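Local coordinates for protein bacteriocin (Pseudomonas syringae pv. tomato, PDB 4FZL) that is a colicin M-like bacteriocin that binds calcium and probably kills competing bacteria by degrading the peptidoglycan precursor lipid II, at residues N4-V9 against G36-V41; L43-A48 against N79-P84; Y197-S202 against V219-Y224. All blocks are in the same frame, centred on the assembly; numbering follows the deposited sequence.

Contact 1 (N4-V9 against G36-V41); sequences NPVATV and GIQSKV
Val6 and Val41 meet through branches set the same way: in each, CG1 stands anti to the backbone N (chi1 177° in Val6, nearly the same in Val41), and the two reach toward each other tip to tip, CG1 of Val6 lying 3.6 Å from CG1 of Val41. Gln38 gets to the partner helix by another route. The bend at chi2 (-103°) brings its CD toward that helix, and the amide built on it lies against Val6 and Val9, although the CB bond does not aim at them. The amide crosses Val9 at a slant with one end at each branch: OE1 of Gln38 is 3.4 Å from CG1 of Val9, while NE2 of Gln38 is 3.5 Å from Val9 CG2. Val6 and Gln38 slide past each other in opposite directions, with CG1 of Val6 3.6 Å from Gln38 OE1. A looser apolar touch, CG2 of Val6 to CG2 of Ile37 at 4.4 Å, extends the patch toward the start of the second helix.

This is a helix-helix crossing between the first turns of helices 5-12 and 37-54; the axes of segments 5-9 and 37-41 come within 10.5 Å at a signed angle of -61°. Asn4 is the N-cap of the first helix: its OD1 accepts from Ala7 N at 3.0 Å, and its ND2 is bonded to Ser73 O. Gly36 holds the equivalent N-cap position on the second helix, its N bonded to OD1 of Asp33, which also bonds Ser39 OG.

No hydrogen bond joins the two segments. The helices therefore meet through aliphatic methyls and the amide of Gln38, which touches them by van der Waals contact, while the polar grip on each helix start is made within its own segment or by residues beyond the pair.

Contact 2 (L43-A48 against N79-P84); sequences LKTFAA and NIIKYP
Lys44, on helix 37-54, reaches Ile81 in the irregular chain that links helix 59-70 to helix 96-106, so a loop is laid across a helix face. The polar part centres on the ammonium. The bend at chi3 (-81°) turns CE toward the loop, and NZ of Lys44 beyond it donates to Ile81 O at 2.9 Å, nearly along the C=O axis. NZ also bonds Glu78 O, and Phe106 adds a cation-pi contact. A water that accepts from Tyr83 N at 3.0 Å accepts only weakly from NZ. The lysine is buried, and two carbonyl oxygens and the Phe106 ring would probably stabilise its positive charge.

The remaining contacts come from the side chain of Ile81 itself and from Tyr83, two residues on. Ile81 crosses Thr45 at about a right angle, its CD1 methyl in van der Waals contact at 3.9 Å with Thr45 OG1, a hydroxyl bonded to Val41 O. Apolar packing joins the same CD1 to Ala48 CB at 4.2 Å, and Ile81 CG2 to Lys44 CB. Tyr83 bonds His103 through its hydroxyl and stacks on His88. Its ring turns an edge to the helix, with CE1 of Tyr83 3.8 Å from Ala47 CB, near the ring plane.

Contact 3 (Y197-S202 against V219-Y224); sequences YDANPS and VPFTSY. With EDO (1,2-ethanediol), chain I.
Tyr224 O takes the amide of Tyr197 at 2.7 Å, with N of Tyr197 almost in line with the carbonyl bond (179°). The return bond, Tyr224 N to Tyr197 O, is longer at 3.2 Å, and the two make Tyr197 and Tyr224 an antiparallel hydrogen-bonded pair where strands 184-197 and 224-227 join. Beyond the pair a side chain continues the link: Ser223 OG accepts from Ala199 N at 3.0 Å. Two successive Asx turns shape the loop, Asp198 OD2 accepting from Asn200 N and Asn200 OD1 from Ser202 N.

The rings of Tyr197 and Tyr224 run alongside each other in the same direction, their planes 21° apart and displaced so that little of one lies over the other. Tyr224 OH sits over the centre of the Tyr197 ring, 3.4 Å above its plane, and is hydrogen-bonded to Ala100 O on helix 96-106. In return, CB of Tyr197 makes a CH-pi contact with the Tyr224 ring, 3.8 Å from its centroid.

Phe221 places CG between the backbone N and the carbonyl carbon (chi1 63°), and its ring packs against the loop. CA of Asn200 lies over one face, 3.7 Å from the Phe221 centroid. The opposite face carries C2 of an ethanediol, probably from the crystallisation liquor.

The backbone bonds end the strand pairing and Ser223 OG carries the link into the loops, where Phe221 packs with Ala199, Asn200 and Pro201. The Tyr197 side chain is about 8 Å from the bound calcium, beside the metal site of Leu165, Asn167 and Asp195 but supplying no ligand.

How the contacts relate
The three contacts follow one another along the chain, each closing before the next opens. Contacts 1 and 2 share helix 37-54 and have centres 11 Å apart. They touch directly, Val41 packing on Ile80 and Ile81 while Val6 meets Ile80, so one apolar patch runs from the N-terminal helix to the loop 79-84. Contact 3 lies where strands 184-197 and 224-227 of the mixed sheet run into loops, 18 Å from contact 2 and 23 Å from contact 1 between centres, and touches neither. Helix 96-106 bridges the gap: its His103 meets both Tyr83 of contact 2 and Tyr224 of contact 3. The helical part of the protein is thereby tied to the calcium-bearing sheet region.

Contact 1 (N4-V9 against G36-V41)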
ATOM      1  N   ASN A   4      27.145 -14.384   5.942  1.00 37.48           N
ATOM      2  CA  ASN A   4      26.696 -15.100   4.800  1.00 32.22           C
ATOM      3  C   ASN A   4      26.523 -14.200   3.543  1.00 26.50           C
ATOM      4  O   ASN A   4      26.431 -12.953   3.611  1.00 31.82           O
ATOM      5  CB  ASN A   4      25.407 -15.888   5.153  1.00 31.22           C
ATOM      6  CG  ASN A   4      24.226 -15.032   5.183  1.00 31.61           C
ATOM      7  OD1 ASN A   4      23.816 -14.566   4.144  1.00 27.11           O
ATOM      8  ND2 ASN A   4      23.606 -14.906   6.329  1.00 28.06           N
ATOM      9  N   PRO A   5      26.480 -14.866   2.385  1.00 25.62           N
ATOM     10  CA  PRO A   5      26.501 -14.217   1.097  1.00 27.98           C
ATOM     11  C   PRO A   5      25.174 -13.657   0.713  1.00 21.77           C
ATOM     12  O   PRO A   5      25.222 -12.755  -0.135  1.00 27.93           O
ATOM     13  CB  PRO A   5      26.927 -15.343   0.126  1.00 26.98           C
ATOM     14  CG  PRO A   5      26.550 -16.594   0.847  1.00 28.61           C
ATOM     15  CD  PRO A   5      26.835 -16.281   2.275  1.00 25.65           C
ATOM     16  N   VAL A   6      24.064 -14.148   1.279  1.00 21.00           N
ATOM     17  CA  VAL A   6      22.760 -13.557   1.024  1.00 22.30           C
ATOM     18  C   VAL A   6      22.705 -12.166   1.599  1.00 20.29           C
ATOM     19  O   VAL A   6      22.292 -11.203   0.865  1.00 24.08           O
ATOM     20  CB  VAL A   6      21.588 -14.425   1.545  1.00 26.88           C
ATOM     21  CG1 VAL A   6      20.184 -13.796   1.346  1.00 22.84           C
ATOM     22  CG2 VAL A   6      21.630 -15.842   0.903  1.00 27.76           C
ATOM     23  N   ALA A   7      23.145 -12.001   2.850  1.00 24.53           N
ATOM     24  CA  ALA A   7      23.166 -10.663   3.444  1.00 24.51           C
ATOM     25  C   ALA A   7      24.125  -9.722   2.665  1.00 20.84           C
ATOM     26  O   ALA A   7      23.861  -8.494   2.510  1.00 23.87           O
ATOM     27  CB  ALA A   7      23.565 -10.708   4.929  1.00 25.40           C
ATOM     28  N   THR A   8      25.298 -10.240   2.239  1.00 20.70           N
ATOM     29  CA  THR A   8      26.219  -9.469   1.449  1.00 22.43           C
ATOM     30  C   THR A   8      25.605  -8.840   0.194  1.00 21.47           C
ATOM     31  O   THR A   8      25.759  -7.618  -0.057  1.00 24.86           O
ATOM     32  CB  THR A   8      27.466 -10.303   1.132  1.00 27.78           C
ATOM     33  OG1 THR A   8      28.089 -10.690   2.357  1.00 30.47           O
ATOM     34  CG2 THR A   8      28.485  -9.505   0.275  1.00 27.97           C
ATOM     35  N   VAL A   9      24.858  -9.649  -0.534  1.00 21.53           N
ATOM     36  CA  VAL A   9      24.158  -9.216  -1.731  1.00 23.16           C
ATOM     37  C   VAL A   9      23.058  -8.202  -1.354  1.00 21.49           C
ATOM     38  O   VAL A   9      22.936  -7.138  -1.973  1.00 24.88           O
ATOM     39  CB  VAL A   9      23.591 -10.408  -2.512  1.00 24.31           C
ATOM     40  CG1 VAL A   9      22.428 -10.011  -3.533  1.00 25.43           C
ATOM     41  CG2 VAL A   9      24.781 -11.164  -3.158  1.00 26.78           C
ATOM     42  N   GLY A  36      14.148 -17.611  -6.666  1.00 22.05           N
ATOM     43  CA  GLY A  36      14.814 -18.449  -5.694  1.00 24.69           C
ATOM     44  C   GLY A  36      15.081 -17.803  -4.353  1.00 22.86           C
ATOM     45  O   GLY A  36      14.370 -16.870  -3.949  1.00 23.05           O
ATOM     46  N   ILE A  37      16.096 -18.330  -3.653  1.00 23.95           N
ATOM     47  CA  ILE A  37      16.392 -17.865  -2.269  1.00 22.21           C
ATOM     48  C   ILE A  37      16.673 -16.372  -2.193  1.00 20.38           C
ATOM     49  O   ILE A  37      16.054 -15.703  -1.369  1.00 23.60           O
ATOM     50  CB  ILE A  37      17.548 -18.661  -1.601  1.00 21.73           C
ATOM     51  CG1 ILE A  37      17.101 -20.114  -1.428  1.00 21.83           C
ATOM     52  CG2 ILE A  37      18.022 -18.014  -0.297  1.00 25.16           C
ATOM     53  CD1 ILE A  37      18.274 -21.056  -1.076  1.00 23.21           C
ATOM     54  N   GLN A  38      17.618 -15.868  -2.995  1.00 24.09           N
ATOM     55  CA  GLN A  38      17.922 -14.477  -2.909  1.00 22.54           C
ATOM     56  C   GLN A  38      16.708 -13.584  -3.177  1.00 20.24           C
ATOM     57  O   GLN A  38      16.505 -12.588  -2.482  1.00 21.08           O
ATOM     58  CB  GLN A  38      19.046 -14.098  -3.833  1.00 28.05           C
ATOM     59  CG  GLN A  38      20.344 -14.652  -3.386  1.00 33.31           C
ATOM     60  CD  GLN A  38      21.257 -13.626  -2.704  1.00 41.70           C
ATOM     61  OE1 GLN A  38      20.826 -12.659  -2.014  1.00 40.96           O
ATOM     62  NE2 GLN A  38      22.532 -13.825  -2.928  1.00 38.17           N
ATOM     63  N   SER A  39      15.914 -13.945  -4.171  1.00 20.56           N
ATOM     64  CA  SER A  39      14.685 -13.226  -4.462  1.00 19.35           C
ATOM     65  C   SER A  39      13.662 -13.231  -3.326  1.00 18.73           C
ATOM     66  O   SER A  39      13.032 -12.182  -2.984  1.00 22.50           O
ATOM     67  CB  SER A  39      14.005 -13.755  -5.738  1.00 24.35           C
ATOM     68  OG  SER A  39      14.758 -13.573  -6.867  1.00 24.77           O
ATOM     69  N   LYS A  40      13.507 -14.392  -2.699  1.00 20.51           N
ATOM     70  CA  LYS A  40      12.503 -14.557  -1.620  1.00 20.88           C
ATOM     71  C   LYS A  40      12.976 -13.807  -0.412  1.00 19.03           C
ATOM     72  O   LYS A  40      12.198 -13.125   0.264  1.00 21.12           O
ATOM     73  CB  LYS A  40      12.248 -16.023  -1.339  1.00 24.32           C
ATOM     74  CG  LYS A  40      11.448 -16.736  -2.448  1.00 24.36           C
ATOM     75  CD  LYS A  40      11.277 -18.195  -2.092  1.00 33.01           C
ATOM     76  CE  LYS A  40      10.866 -19.065  -3.266  1.00 37.04           C
ATOM     77  NZ  LYS A  40      11.049 -20.522  -3.006  1.00 42.44           N
ATOM     78  N   VAL A  41      14.272 -13.912  -0.157  1.00 18.73           N
ATOM     79  CA  VAL A  41      14.824 -13.193   1.022  1.00 19.87           C
ATOM     80  C   VAL A  41      14.756 -11.627   0.790  1.00 16.79           C
ATOM     81  O   VAL A  41      14.371 -10.878   1.712  1.00 19.37           O
ATOM     82  CB  VAL A  41      16.275 -13.608   1.368  1.00 20.62           C
ATOM     83  CG1 VAL A  41      16.902 -12.699   2.460  1.00 19.19           C
ATOM     84  CG2 VAL A  41      16.267 -15.065   1.810  1.00 20.87           C
TER

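Contact 2 (L43-A48 against N79-P84)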
ATOM      1  N   LEU A  43      12.445 -10.124  -1.032  1.00 19.28           N
ATOM      2  CA  LEU A  43      11.058  -9.732  -0.954  1.00 21.75           C
ATOM      3  C   LEU A  43      10.608  -9.632   0.516  1.00 18.67           C
ATOM      4  O   LEU A  43       9.922  -8.687   0.925  1.00 20.75           O
ATOM      5  CB  LEU A  43      10.208 -10.735  -1.739  1.00 22.63           C
ATOM      6  CG  LEU A  43       8.721 -10.398  -1.766  1.00 23.65           C
ATOM      7  CD1 LEU A  43       8.408  -9.011  -2.320  1.00 23.60           C
ATOM      8  CD2 LEU A  43       7.977 -11.440  -2.611  1.00 26.56           C
ATOM      9  N   LYS A  44      11.003 -10.628   1.328  1.00 19.56           N
ATOM     10  CA  LYS A  44      10.725 -10.560   2.730  1.00 20.12           C
ATOM     11  C   LYS A  44      11.382  -9.396   3.493  1.00 21.71           C
ATOM     12  O   LYS A  44      10.810  -8.835   4.423  1.00 21.90           O
ATOM     13  CB  LYS A  44      10.973 -11.935   3.394  1.00 19.45           C
ATOM     14  CG  LYS A  44       9.978 -13.030   3.054  1.00 22.01           C
ATOM     15  CD  LYS A  44      10.094 -14.347   3.831  1.00 30.86           C
ATOM     16  CE  LYS A  44      11.155 -15.197   3.270  1.00 26.99           C
ATOM     17  NZ  LYS A  44      11.208 -16.480   4.077  1.00 26.09           N
ATOM     18  N   THR A  45      12.580  -9.031   3.044  1.00 20.13           N
ATOM     19  CA  THR A  45      13.270  -7.888   3.612  1.00 20.31           C
ATOM     20  C   THR A  45      12.491  -6.608   3.249  1.00 18.69           C
ATOM     21  O   THR A  45      12.393  -5.700   4.091  1.00 21.22           O
ATOM     22  CB  THR A  45      14.739  -7.828   3.141  1.00 21.07           C
ATOM     23  OG1 THR A  45      15.386  -9.035   3.540  1.00 21.65           O
ATOM     24  CG2 THR A  45      15.519  -6.520   3.636  1.00 21.36           C
ATOM     25  N   PHE A  46      12.031  -6.511   1.969  1.00 18.93           N
ATOM     26  CA  PHE A  46      11.237  -5.341   1.606  1.00 17.64           C
ATOM     27  C   PHE A  46      10.016  -5.225   2.543  1.00 18.22           C
ATOM     28  O   PHE A  46       9.634  -4.103   2.941  1.00 22.29           O
ATOM     29  CB  PHE A  46      10.735  -5.379   0.164  1.00 17.86           C
ATOM     30  CG  PHE A  46      11.773  -5.497  -0.911  1.00 19.50           C
ATOM     31  CD1 PHE A  46      13.105  -5.120  -0.738  1.00 22.20           C
ATOM     32  CD2 PHE A  46      11.409  -6.019  -2.120  1.00 21.25           C
ATOM     33  CE1 PHE A  46      14.009  -5.310  -1.727  1.00 24.34           C
ATOM     34  CE2 PHE A  46      12.316  -6.140  -3.170  1.00 23.64           C
ATOM     35  CZ  PHE A  46      13.637  -5.788  -2.946  1.00 21.95           C
ATOM     36  N   ALA A  47       9.339  -6.368   2.765  1.00 20.00           N
ATOM     37  CA  ALA A  47       8.178  -6.260   3.608  1.00 18.54           C
ATOM     38  C   ALA A  47       8.514  -5.840   5.032  1.00 17.92           C
ATOM     39  O   ALA A  47       7.785  -5.076   5.659  1.00 21.90           O
ATOM     40  CB  ALA A  47       7.543  -7.611   3.631  1.00 19.54           C
ATOM     41  N   ALA A  48       9.615  -6.399   5.553  1.00 19.43           N
ATOM     42  CA  ALA A  48      10.060  -6.003   6.884  1.00 20.70           C
ATOM     43  C   ALA A  48      10.443  -4.504   6.961  1.00 19.15           C
ATOM     44  O   ALA A  48      10.195  -3.838   8.005  1.00 22.31           O
ATOM     45  CB  ALA A  48      11.222  -6.898   7.331  1.00 20.27           C
ATOM     46  N   ASN A  79      14.503 -19.182   4.849  1.00 23.93           N
ATOM     47  CA  ASN A  79      13.959 -18.889   6.165  1.00 22.68           C
ATOM     48  C   ASN A  79      14.893 -18.137   7.104  1.00 21.92           C
ATOM     49  O   ASN A  79      14.559 -17.969   8.265  1.00 27.45           O
ATOM     50  CB  ASN A  79      13.444 -20.192   6.814  1.00 28.14           C
ATOM     51  CG  ASN A  79      12.382 -20.800   6.007  1.00 38.18           C
ATOM     52  OD1 ASN A  79      12.368 -22.001   5.736  1.00 52.04           O
ATOM     53  ND2 ASN A  79      11.508 -19.962   5.538  1.00 32.33           N
ATOM     54  N   ILE A  80      15.981 -17.584   6.573  1.00 23.87           N
ATOM     55  CA  ILE A  80      16.835 -16.755   7.406  1.00 22.67           C
ATOM     56  C   ILE A  80      16.222 -15.410   7.759  1.00 23.58           C
ATOM     57  O   ILE A  80      16.728 -14.706   8.614  1.00 23.53           O
ATOM     58  CB  ILE A  80      18.247 -16.535   6.810  1.00 20.94           C
ATOM     59  CG1 ILE A  80      18.201 -15.868   5.414  1.00 22.97           C
ATOM     60  CG2 ILE A  80      18.990 -17.878   6.762  1.00 26.12           C
ATOM     61  CD1 ILE A  80      19.535 -15.780   4.707  1.00 25.08           C
ATOM     62  N   ILE A  81      15.124 -15.092   7.096  1.00 21.80           N
ATOM     63  CA  ILE A  81      14.231 -14.066   7.526  1.00 21.08           C
ATOM     64  C   ILE A  81      12.850 -14.703   7.400  1.00 20.82           C
ATOM     65  O   ILE A  81      12.510 -15.325   6.362  1.00 24.30           O
ATOM     66  CB  ILE A  81      14.324 -12.781   6.740  1.00 20.78           C
ATOM     67  CG1 ILE A  81      13.247 -11.764   7.168  1.00 24.47           C
ATOM     68  CG2 ILE A  81      14.229 -13.072   5.203  1.00 22.86           C
ATOM     69  CD1 ILE A  81      13.497 -10.383   6.641  1.00 21.67           C
ATOM     70  N   LYS A  82      12.052 -14.586   8.470  1.00 27.11           N
ATOM     71  CA  LYS A  82      10.664 -15.104   8.530  1.00 27.96           C
ATOM     72  C   LYS A  82       9.665 -13.985   8.389  1.00 30.06           C
ATOM     73  O   LYS A  82       9.860 -12.942   8.904  1.00 35.42           O
ATOM     74  CB  LYS A  82      10.457 -15.916   9.798  1.00 36.04           C
ATOM     75  CG  LYS A  82      11.222 -17.250   9.719  1.00 45.83           C
ATOM     76  CD  LYS A  82      11.207 -18.032  11.016  1.00 63.03           C
ATOM     77  CE  LYS A  82      11.903 -19.377  10.818  1.00 74.18           C
ATOM     78  NZ  LYS A  82      12.503 -19.923  12.073  1.00 85.97           N
ATOM     79  N   TYR A  83       8.592 -14.261   7.662  1.00 25.54           N
ATOM     80  CA  TYR A  83       7.491 -13.325   7.512  1.00 25.10           C
ATOM     81  C   TYR A  83       6.713 -13.419   8.809  1.00 27.15           C
ATOM     82  O   TYR A  83       6.070 -14.428   9.063  1.00 44.80           O
ATOM     83  CB  TYR A  83       6.677 -13.666   6.269  1.00 24.83           C
ATOM     84  CG  TYR A  83       5.705 -12.550   5.908  1.00 27.19           C
ATOM     85  CD1 TYR A  83       6.161 -11.448   5.202  1.00 27.30           C
ATOM     86  CD2 TYR A  83       4.405 -12.574   6.317  1.00 28.56           C
ATOM     87  CE1 TYR A  83       5.318 -10.405   4.863  1.00 28.32           C
ATOM     88  CE2 TYR A  83       3.524 -11.524   5.969  1.00 26.28           C
ATOM     89  CZ  TYR A  83       4.009 -10.451   5.258  1.00 23.73           C
ATOM     90  OH  TYR A  83       3.180  -9.371   4.976  1.00 28.54           O
ATOM     91  N   PRO A  84       6.669 -12.342   9.590  1.00 27.40           N
ATOM     92  CA  PRO A  84       6.135 -12.435  10.950  1.00 34.83           C
ATOM     93  C   PRO A  84       4.644 -12.693  11.040  1.00 37.82           C
ATOM     94  O   PRO A  84       3.890 -12.479  10.049  1.00 34.83           O
ATOM     95  CB  PRO A  84       6.493 -11.075  11.542  1.00 45.37           C
ATOM     96  CG  PRO A  84       6.576 -10.135  10.387  1.00 46.00           C
ATOM     97  CD  PRO A  84       6.818 -10.949   9.137  1.00 36.60           C
TER
HETATM   98  O   HOH W   1       8.543 -16.865   6.085  1.00 28.23           O

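Contact 3 (Y197-S202 against V219-Y224)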
ATOM      1  N   TYR A 197      -7.621  -7.669  -1.563  1.00 22.06           N
ATOM      2  CA  TYR A 197      -6.424  -7.837  -2.347  1.00 21.49           C
ATOM      3  C   TYR A 197      -6.456  -9.226  -3.018  1.00 19.79           C
ATOM      4  O   TYR A 197      -6.351 -10.230  -2.349  1.00 22.45           O
ATOM      5  CB  TYR A 197      -5.185  -7.722  -1.457  1.00 21.97           C
ATOM      6  CG  TYR A 197      -3.896  -7.749  -2.200  1.00 21.34           C
ATOM      7  CD1 TYR A 197      -3.358  -6.574  -2.693  1.00 19.08           C
ATOM      8  CD2 TYR A 197      -3.238  -8.906  -2.452  1.00 23.05           C
ATOM      9  CE1 TYR A 197      -2.092  -6.487  -3.264  1.00 21.13           C
ATOM     10  CE2 TYR A 197      -2.058  -8.916  -3.126  1.00 21.18           C
ATOM     11  CZ  TYR A 197      -1.451  -7.712  -3.509  1.00 21.28           C
ATOM     12  OH  TYR A 197      -0.297  -7.761  -4.182  1.00 26.74           O
ATOM     13  N   ASP A 198      -6.662  -9.246  -4.318  1.00 23.69           N
ATOM     14  CA  ASP A 198      -6.567 -10.490  -5.101  1.00 24.25           C
ATOM     15  C   ASP A 198      -5.115 -10.805  -5.398  1.00 23.06           C
ATOM     16  O   ASP A 198      -4.438 -10.044  -6.118  1.00 26.21           O
ATOM     17  CB  ASP A 198      -7.351 -10.344  -6.406  1.00 28.99           C
ATOM     18  CG  ASP A 198      -7.426 -11.657  -7.221  1.00 33.89           C
ATOM     19  OD1 ASP A 198      -8.264 -11.667  -8.131  1.00 49.15           O
ATOM     20  OD2 ASP A 198      -6.646 -12.630  -6.979  1.00 33.02           O
ATOM     21  N   ALA A 199      -4.599 -11.840  -4.726  1.00 22.44           N
ATOM     22  CA  ALA A 199      -3.170 -12.181  -4.722  1.00 22.52           C
ATOM     23  C   ALA A 199      -2.772 -13.111  -5.886  1.00 26.39           C
ATOM     24  O   ALA A 199      -1.623 -13.508  -6.054  1.00 28.74           O
ATOM     25  CB  ALA A 199      -2.762 -12.789  -3.393  1.00 25.40           C
ATOM     26  N   ASN A 200      -3.698 -13.361  -6.799  1.00 26.32           N
ATOM     27  CA  ASN A 200      -3.335 -14.117  -8.017  1.00 26.46           C
ATOM     28  C   ASN A 200      -2.373 -13.250  -8.806  1.00 27.80           C
ATOM     29  O   ASN A 200      -2.708 -12.111  -9.124  1.00 26.49           O
ATOM     30  CB  ASN A 200      -4.593 -14.483  -8.816  1.00 28.00           C
ATOM     31  CG  ASN A 200      -4.287 -15.367 -10.031  1.00 34.74           C
ATOM     32  OD1 ASN A 200      -3.241 -15.280 -10.649  1.00 35.71           O
ATOM     33  ND2 ASN A 200      -5.223 -16.218 -10.369  1.00 35.40           N
ATOM     34  N   PRO A 201      -1.161 -13.763  -9.103  1.00 25.53           N
ATOM     35  CA  PRO A 201      -0.174 -12.934  -9.820  1.00 30.92           C
ATOM     36  C   PRO A 201      -0.671 -12.415 -11.189  1.00 28.71           C
ATOM     37  O   PRO A 201      -0.218 -11.382 -11.653  1.00 30.43           O
ATOM     38  CB  PRO A 201       1.021 -13.873 -10.022  1.00 38.29           C
ATOM     39  CG  PRO A 201       0.767 -15.067  -9.172  1.00 42.99           C
ATOM     40  CD  PRO A 201      -0.646 -15.101  -8.746  1.00 35.37           C
ATOM     41  N   SER A 202      -1.653 -13.081 -11.808  1.00 31.45           N
ATOM     42  CA  SER A 202      -2.143 -12.565 -13.076  1.00 31.03           C
ATOM     43  C   SER A 202      -2.817 -11.210 -12.868  1.00 27.04           C
ATOM     44  O   SER A 202      -2.873 -10.384 -13.784  1.00 33.04           O
ATOM     45  CB  SER A 202      -3.055 -13.550 -13.801  1.00 45.49           C
ATOM     46  OG  SER A 202      -4.172 -13.888 -13.032  1.00 55.29           O
ATOM     47  N   VAL A 219       3.770 -20.235  -7.554  1.00 36.37           N
ATOM     48  CA  VAL A 219       3.880 -20.106  -6.112  1.00 33.50           C
ATOM     49  C   VAL A 219       2.484 -19.991  -5.468  1.00 30.86           C
ATOM     50  O   VAL A 219       1.610 -19.258  -5.990  1.00 32.09           O
ATOM     51  CB  VAL A 219       4.741 -18.881  -5.805  1.00 34.46           C
ATOM     52  CG1 VAL A 219       4.754 -18.575  -4.316  1.00 40.33           C
ATOM     53  CG2 VAL A 219       6.112 -19.163  -6.397  1.00 36.40           C
ATOM     54  N   PRO A 220       2.264 -20.676  -4.317  1.00 32.04           N
ATOM     55  CA  PRO A 220       0.929 -20.499  -3.700  1.00 33.00           C
ATOM     56  C   PRO A 220       0.650 -19.064  -3.212  1.00 29.60           C
ATOM     57  O   PRO A 220       1.538 -18.389  -2.787  1.00 32.03           O
ATOM     58  CB  PRO A 220       0.926 -21.458  -2.514  1.00 37.09           C
ATOM     59  CG  PRO A 220       2.080 -22.412  -2.772  1.00 44.75           C
ATOM     60  CD  PRO A 220       3.102 -21.639  -3.582  1.00 39.95           C
ATOM     61  N   PHE A 221      -0.589 -18.647  -3.264  1.00 32.50           N
ATOM     62  CA  PHE A 221      -1.024 -17.319  -2.827  1.00 28.65           C
ATOM     63  C   PHE A 221      -2.368 -17.471  -2.121  1.00 27.51           C
ATOM     64  O   PHE A 221      -3.208 -18.400  -2.406  1.00 31.26           O
ATOM     65  CB  PHE A 221      -1.154 -16.396  -4.017  1.00 34.52           C
ATOM     66  CG  PHE A 221      -2.200 -16.836  -5.011  1.00 31.50           C
ATOM     67  CD1 PHE A 221      -3.529 -16.462  -4.877  1.00 36.46           C
ATOM     68  CD2 PHE A 221      -1.810 -17.559  -6.120  1.00 35.94           C
ATOM     69  CE1 PHE A 221      -4.471 -16.831  -5.823  1.00 39.16           C
ATOM     70  CE2 PHE A 221      -2.740 -17.955  -7.059  1.00 45.93           C
ATOM     71  CZ  PHE A 221      -4.080 -17.588  -6.908  1.00 39.82           C
ATOM     72  N   THR A 222      -2.631 -16.515  -1.208  1.00 28.24           N
ATOM     73  CA  THR A 222      -3.970 -16.397  -0.599  1.00 27.87           C
ATOM     74  C   THR A 222      -4.346 -14.935  -0.583  1.00 24.83           C
ATOM     75  O   THR A 222      -3.601 -14.086  -0.083  1.00 26.96           O
ATOM     76  CB  THR A 222      -4.010 -16.963   0.831  1.00 28.56           C
ATOM     77  OG1 THR A 222      -3.531 -18.316   0.771  1.00 34.93           O
ATOM     78  CG2 THR A 222      -5.460 -16.958   1.398  1.00 32.87           C
ATOM     79  N   SER A 223      -5.501 -14.650  -1.181  1.00 28.43           N
ATOM     80  CA  SER A 223      -6.060 -13.297  -1.189  1.00 26.90           C
ATOM     81  C   SER A 223      -6.438 -12.931   0.252  1.00 25.67           C
ATOM     82  O   SER A 223      -6.617 -13.790   1.118  1.00 28.43           O
ATOM     83  CB  SER A 223      -7.286 -13.269  -2.146  1.00 25.01           C
ATOM     84  OG  SER A 223      -6.804 -13.531  -3.481  1.00 27.32           O
ATOM     85  N   TYR A 224      -6.633 -11.654   0.496  1.00 22.25           N
ATOM     86  CA  TYR A 224      -6.854 -11.167   1.827  1.00 24.81           C
ATOM     87  C   TYR A 224      -7.490  -9.788   1.805  1.00 20.30           C
ATOM     88  O   TYR A 224      -7.549  -9.126   0.751  1.00 23.50           O
ATOM     89  CB  TYR A 224      -5.512 -11.172   2.581  1.00 26.03           C
ATOM     90  CG  TYR A 224      -4.425 -10.268   1.983  1.00 23.75           C
ATOM     91  CD1 TYR A 224      -4.382  -8.911   2.289  1.00 19.93           C
ATOM     92  CD2 TYR A 224      -3.484 -10.756   1.067  1.00 22.52           C
ATOM     93  CE1 TYR A 224      -3.343  -8.150   1.783  1.00 19.51           C
ATOM     94  CE2 TYR A 224      -2.495  -9.939   0.502  1.00 22.29           C
ATOM     95  CZ  TYR A 224      -2.444  -8.644   0.894  1.00 22.61           C
ATOM     96  OH  TYR A 224      -1.485  -7.813   0.359  1.00 23.17           O
TER
HETATM   97  C1  EDO I 307      -4.606 -20.682  -4.902  1.00 37.94           C
HETATM   98  O1  EDO I 307      -4.717 -19.884  -3.693  1.00 47.39           O
HETATM   99  C2  EDO I 307      -3.159 -20.731  -5.453  1.00 30.96           C
HETATM  100  O2  EDO I 307      -2.266 -20.915  -4.411  1.00 36.18           O